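Local coordinates for 2-methyl-3-hydroxypyridine-5-carboxylic acid oxygenase (Mesorhizobium loti, PDB 3ALJ), which catalyses the FAD-dependent oxygenation and ring opening of 2-methyl-3-hydroxypyridine-5-carboxylic acid, probably as a step in the bacterial breakdown of vitamin B6 compounds, at residues Ile28-Gln32 and Asn33-Val37; Asn307-Ser310 and Leu311-Leu315. One frame throughout, in Å; residues are numbered along the deposited sequence.

Interaction 1: Ile28-Gln32 and Asn33-Val37; sequences IALKQ and NGWDV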
loop_
_atom_site.group_PDB
_atom_site.type_symbol
_atom_site.label_atom_id
_atom_site.label_comp_id
_atom_site.label_asym_id
_atom_site.label_seq_id
_atom_site.Cartn_x
_atom_site.Cartn_y
_atom_site.Cartn_z
ATOM N N ILE A 28 8.007 -14.330 -2.317
ATOM C CA ILE A 28 8.189 -14.671 -3.727
ATOM C C ILE A 28 9.619 -14.405 -4.120
ATOM O O ILE A 28 10.235 -15.243 -4.766
ATOM C CB ILE A 28 7.230 -13.854 -4.558
ATOM C CG1 ILE A 28 5.809 -14.331 -4.412
ATOM C CG2 ILE A 28 7.659 -13.930 -6.049
ATOM C CD1 ILE A 28 4.742 -13.281 -4.915
ATOM N N ALA A 29 10.123 -13.232 -3.725
ATOM C CA ALA A 29 11.488 -12.836 -4.140
ATOM C C ALA A 29 12.515 -13.788 -3.565
ATOM O O ALA A 29 13.452 -14.296 -4.294
ATOM C CB ALA A 29 11.874 -11.410 -3.769
ATOM N N LEU A 30 12.318 -14.216 -2.322
ATOM C CA LEU A 30 13.281 -15.124 -1.665
ATOM C C LEU A 30 13.119 -16.459 -2.312
ATOM O O LEU A 30 14.156 -17.116 -2.624
ATOM C CB LEU A 30 13.013 -15.152 -0.119
ATOM C CG LEU A 30 13.361 -13.869 0.546
ATOM C CD1 LEU A 30 12.682 -13.923 1.990
ATOM C CD2 LEU A 30 14.853 -13.628 0.655
ATOM N N LYS A 31 11.886 -16.940 -2.557
ATOM C CA LYS A 31 11.695 -18.298 -3.170
ATOM C C LYS A 31 12.334 -18.324 -4.591
ATOM O O LYS A 31 12.954 -19.343 -4.963
ATOM C CB LYS A 31 10.192 -18.670 -3.202
ATOM C CG LYS A 31 9.854 -20.118 -3.643
ATOM C CD LYS A 31 10.292 -21.111 -2.496
ATOM C CE LYS A 31 9.845 -22.442 -3.132
ATOM N NZ LYS A 31 10.254 -23.552 -2.218
ATOM N N GLN A 32 12.257 -17.216 -5.318
ATOM C CA GLN A 32 12.862 -17.223 -6.696
ATOM C C GLN A 32 14.348 -17.299 -6.589
ATOM O O GLN A 32 14.960 -17.868 -7.520
ATOM C CB GLN A 32 12.478 -15.897 -7.418
ATOM C CG GLN A 32 11.057 -15.854 -7.884
ATOM C CD GLN A 32 10.684 -14.572 -8.642
ATOM O OE1 GLN A 32 9.746 -14.608 -9.454
ATOM N NE2 GLN A 32 11.428 -13.471 -8.412
ATOM N N ASN A 33 14.948 -16.831 -5.522
ATOM C CA ASN A 33 16.380 -16.956 -5.321
ATOM C C ASN A 33 16.811 -18.280 -4.646
ATOM O O ASN A 33 18.004 -18.397 -4.272
ATOM C CB ASN A 33 16.826 -15.783 -4.459
ATOM C CG ASN A 33 16.830 -14.449 -5.252
ATOM O OD1 ASN A 33 17.017 -13.317 -4.676
ATOM N ND2 ASN A 33 16.784 -14.584 -6.573
ATOM N N GLY A 34 15.893 -19.201 -4.458
ATOM C CA GLY A 34 16.291 -20.555 -3.951
ATOM C C GLY A 34 16.162 -20.681 -2.432
ATOM O O GLY A 34 16.471 -21.743 -1.896
ATOM N N TRP A 35 15.615 -19.681 -1.729
ATOM C CA TRP A 35 15.314 -19.877 -0.277
ATOM C C TRP A 35 14.187 -20.879 -0.113
ATOM O O TRP A 35 13.234 -20.964 -0.871
ATOM C CB TRP A 35 14.906 -18.544 0.363
ATOM C CG TRP A 35 15.980 -17.565 0.509
ATOM C CD1 TRP A 35 16.574 -16.708 -0.449
ATOM C CD2 TRP A 35 16.604 -17.251 1.740
ATOM N NE1 TRP A 35 17.498 -15.960 0.123
ATOM C CE2 TRP A 35 17.570 -16.237 1.493
ATOM C CE3 TRP A 35 16.438 -17.706 3.071
ATOM C CZ2 TRP A 35 18.384 -15.625 2.498
ATOM C CZ3 TRP A 35 17.276 -17.105 4.046
ATOM C CH2 TRP A 35 18.238 -16.111 3.769
ATOM N N ASP A 36 14.305 -21.595 1.047
ATOM C CA ASP A 36 13.195 -22.361 1.523
ATOM C C ASP A 36 12.338 -21.367 2.353
ATOM O O ASP A 36 12.771 -21.078 3.457
ATOM C CB ASP A 36 13.690 -23.563 2.377
ATOM C CG ASP A 36 12.497 -24.374 2.970
ATOM O OD1 ASP A 36 11.304 -24.081 2.746
ATOM O OD2 ASP A 36 12.781 -25.502 3.545
ATOM N N VAL A 37 11.206 -20.936 1.849
ATOM C CA VAL A 37 10.406 -19.904 2.521
ATOM C C VAL A 37 9.073 -20.382 2.974
ATOM O O VAL A 37 8.289 -21.001 2.214
ATOM C CB VAL A 37 9.967 -18.811 1.451
ATOM C CG1 VAL A 37 9.331 -17.606 2.219
ATOM C CG2 VAL A 37 11.015 -18.380 0.659
HETATM O O HOH W 1 9.281 -23.077 0.370
#
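One face of the Trp-35 indole is covered by the CD2 methyl of Leu-30, a CH-pi contact that sits over the five-membered ring, 3.7 Å from CD2 to the ring centroid. The ring atom CD1 of Trp-35 also lies 3.3 Å from the carbonyl O of Leu-30. The amide of Asn-33 sets its CG next to the backbone O of Ala-29. These contacts close the helix-to-strand turn of the Rossmann-type beta-alpha-beta unit built from strand 13-17, helix 21-32 and strand 36-40. A Schellman motif ends the helix: Trp-35 N reaches back to Leu-30 O at 3.1 Å, and Gly-34 N to Lys-31 O at 3.0 Å. Gly-34 is the C-prime residue, with a positive phi (95°) at which a beta carbon would press on the carbonyl of Asn-33. CG2 of Val-37 packs on CB of Leu-30 at 3.9 Å and also lies close to Lys-31 N. The end of Gln-32 leads away from the turn, and its amide is bonded to Arg-116 and the carbonyl O of Gly-65. Lys-31 bends at its second torsion (71°), which carries CD to 3.4 Å from Trp-35 O and lets NZ donate to a water at 2.8 Å, a water that also lies within bonding distance of Val-37 O and Asp-36 OD1.

Interaction 2: Asn307-Ser310 and Leu311-Leu315; sequences NAFS and LSQDL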
loop_
_atom_site.group_PDB
_atom_site.type_symbol
_atom_site.label_atom_id
_atom_site.label_comp_id
_atom_site.label_asym_id
_atom_site.label_seq_id
_atom_site.Cartn_x
_atom_site.Cartn_y
_atom_site.Cartn_z
ATOM N N ASN A 307 10.990 -2.291 -0.683
ATOM C CA ASN A 307 11.891 -2.734 0.430
ATOM C C ASN A 307 11.935 -4.212 0.585
ATOM O O ASN A 307 13.050 -4.740 0.753
ATOM C CB ASN A 307 11.479 -1.995 1.706
ATOM C CG ASN A 307 11.649 -0.497 1.630
ATOM O OD1 ASN A 307 10.995 0.284 2.437
ATOM N ND2 ASN A 307 12.427 -0.067 0.772
ATOM N N ALA A 308 10.820 -4.902 0.374
ATOM C CA ALA A 308 10.860 -6.341 0.485
ATOM C C ALA A 308 11.673 -6.937 -0.648
ATOM O O ALA A 308 12.487 -7.893 -0.491
ATOM C CB ALA A 308 9.453 -6.876 0.497
ATOM N N PHE A 309 11.497 -6.403 -1.882
ATOM C CA PHE A 309 12.273 -6.964 -2.964
ATOM C C PHE A 309 13.720 -6.635 -2.821
ATOM O O PHE A 309 14.572 -7.525 -3.111
ATOM C CB PHE A 309 11.711 -6.333 -4.320
ATOM C CG PHE A 309 12.275 -7.002 -5.561
ATOM C CD1 PHE A 309 11.692 -8.170 -6.038
ATOM C CD2 PHE A 309 13.436 -6.460 -6.142
ATOM C CE1 PHE A 309 12.242 -8.802 -7.154
ATOM C CE2 PHE A 309 14.005 -7.071 -7.290
ATOM C CZ PHE A 309 13.444 -8.227 -7.753
ATOM N N SER A 310 14.026 -5.437 -2.360
ATOM C CA SER A 310 15.417 -4.998 -2.152
ATOM C C SER A 310 16.103 -5.863 -1.100
ATOM O O SER A 310 17.327 -6.129 -1.216
ATOM C CB SER A 310 15.488 -3.552 -1.699
ATOM O OG SER A 310 14.991 -2.734 -2.789
ATOM N N LEU A 311 15.390 -6.294 -0.081
ATOM C CA LEU A 311 15.946 -7.239 0.955
ATOM C C LEU A 311 16.478 -8.439 0.251
ATOM O O LEU A 311 17.620 -8.945 0.560
ATOM C CB LEU A 311 14.799 -7.571 2.007
ATOM C CG LEU A 311 15.305 -8.544 3.096
ATOM C CD1 LEU A 311 16.406 -7.972 3.950
ATOM C CD2 LEU A 311 14.076 -8.835 3.960
ATOM N N SER A 312 15.675 -9.024 -0.616
ATOM C CA SER A 312 16.096 -10.216 -1.381
ATOM C C SER A 312 17.360 -9.991 -2.175
ATOM O O SER A 312 18.212 -10.898 -2.250
ATOM C CB SER A 312 14.942 -10.822 -2.244
ATOM O OG SER A 312 14.741 -10.151 -3.495
ATOM N N GLN A 313 17.476 -8.805 -2.754
ATOM C CA GLN A 313 18.696 -8.461 -3.530
ATOM C C GLN A 313 19.912 -8.438 -2.630
ATOM O O GLN A 313 20.951 -9.068 -2.987
ATOM C CB GLN A 313 18.536 -7.106 -4.177
ATOM C CG GLN A 313 17.477 -7.050 -5.306
ATOM C CD GLN A 313 17.366 -5.636 -5.796
ATOM O OE1 GLN A 313 17.350 -4.647 -5.046
ATOM N NE2 GLN A 313 17.232 -5.526 -7.122
ATOM N N ASP A 314 19.836 -7.838 -1.448
ATOM C CA ASP A 314 21.024 -7.744 -0.615
ATOM C C ASP A 314 21.391 -9.088 -0.027
ATOM O O ASP A 314 22.636 -9.224 0.283
ATOM C CB ASP A 314 20.786 -6.690 0.469
ATOM C CG ASP A 314 21.103 -5.333 0.018
ATOM O OD1 ASP A 314 22.325 -5.053 -0.017
ATOM O OD2 ASP A 314 20.252 -4.437 -0.218
ATOM N N LEU A 315 20.482 -10.062 0.029
ATOM C CA LEU A 315 20.747 -11.389 0.562
ATOM C C LEU A 315 21.471 -12.217 -0.483
ATOM O O LEU A 315 21.852 -13.370 -0.176
ATOM C CB LEU A 315 19.454 -12.093 1.055
ATOM C CG LEU A 315 19.029 -11.436 2.375
ATOM C CD1 LEU A 315 17.513 -11.775 2.549
ATOM C CD2 LEU A 315 19.866 -12.022 3.570
HETATM O O HOH W 2 16.415 -1.933 -5.015
#
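Ser-310 and Gln-313 meet through a water that spends both its protons on them, one on Ser-310 OG at 2.8 Å and the other on Gln-313 OE1 at 2.9 Å. The hydroxyl of Ser-310 stands beside its own backbone N and is also bonded to Val-306 O one turn back, while its carbonyl O takes the N-H of Asp-314 at 3.0 Å. Leu-311 meets the preceding turn with its CB, 3.4 Å from Ala-308 O; from there its branched end leads off to Leu-325 and Trp-328 of helix 321-349 and to Val-153 of strand 151-154. Phe-309 swings its ring alongside the carbonyl carbon (chi1 -170°), which brings the ring rim up to the Gln-313 amide: NE2 lies near the ring plane, 3.6 Å from CE2, with the two flat groups turned 61° apart. These are the last two turns of helix 300-314 in the FAD binding domain, and the ladder of i to i+4 bonds runs through them, Gln-313 N to Phe-309 O at 3.2 Å and Leu-311 N to Asn-307 O at 2.9 Å. Ser-312 OG also bonds to Phe-309 O, but in one of two modelled conformers, so that second grip on the carbonyl is doubtful. Gln-313 OE1 is bonded to Arg-331 as well, and its NE2 to the carbonyl O of Pro-370. With an alanine here, Arg-331 and the Pro-370 carbonyl would probably each lose an amide partner, and the Phe-309 rim its cover from the amide.

Interaction 1 comes first along the chain and interaction 2 nearly 270 residues later, yet their centres lie 11 Å apart within the FAD binding domain. Helix 21-32, which ends in interaction 1, packs against helix 300-314, which carries interaction 2. Leucines of the two contacts meet: Leu-30 CD2 is 3.8 Å from Leu-315 CD1, and Leu-315 CD1 is also 3.9 Å from Trp-35 CZ2. Strand 36-40, which begins in interaction 1, and strand 151-154, which Leu-311 and Leu-315 touch, belong to one sheet. The flavin lies about 13 Å from the side chain of Val-37 and about 8 Å from that of Ala-308, so the pair joins sequence-distant parts of the cofactor-binding fold at some remove from FAD itself.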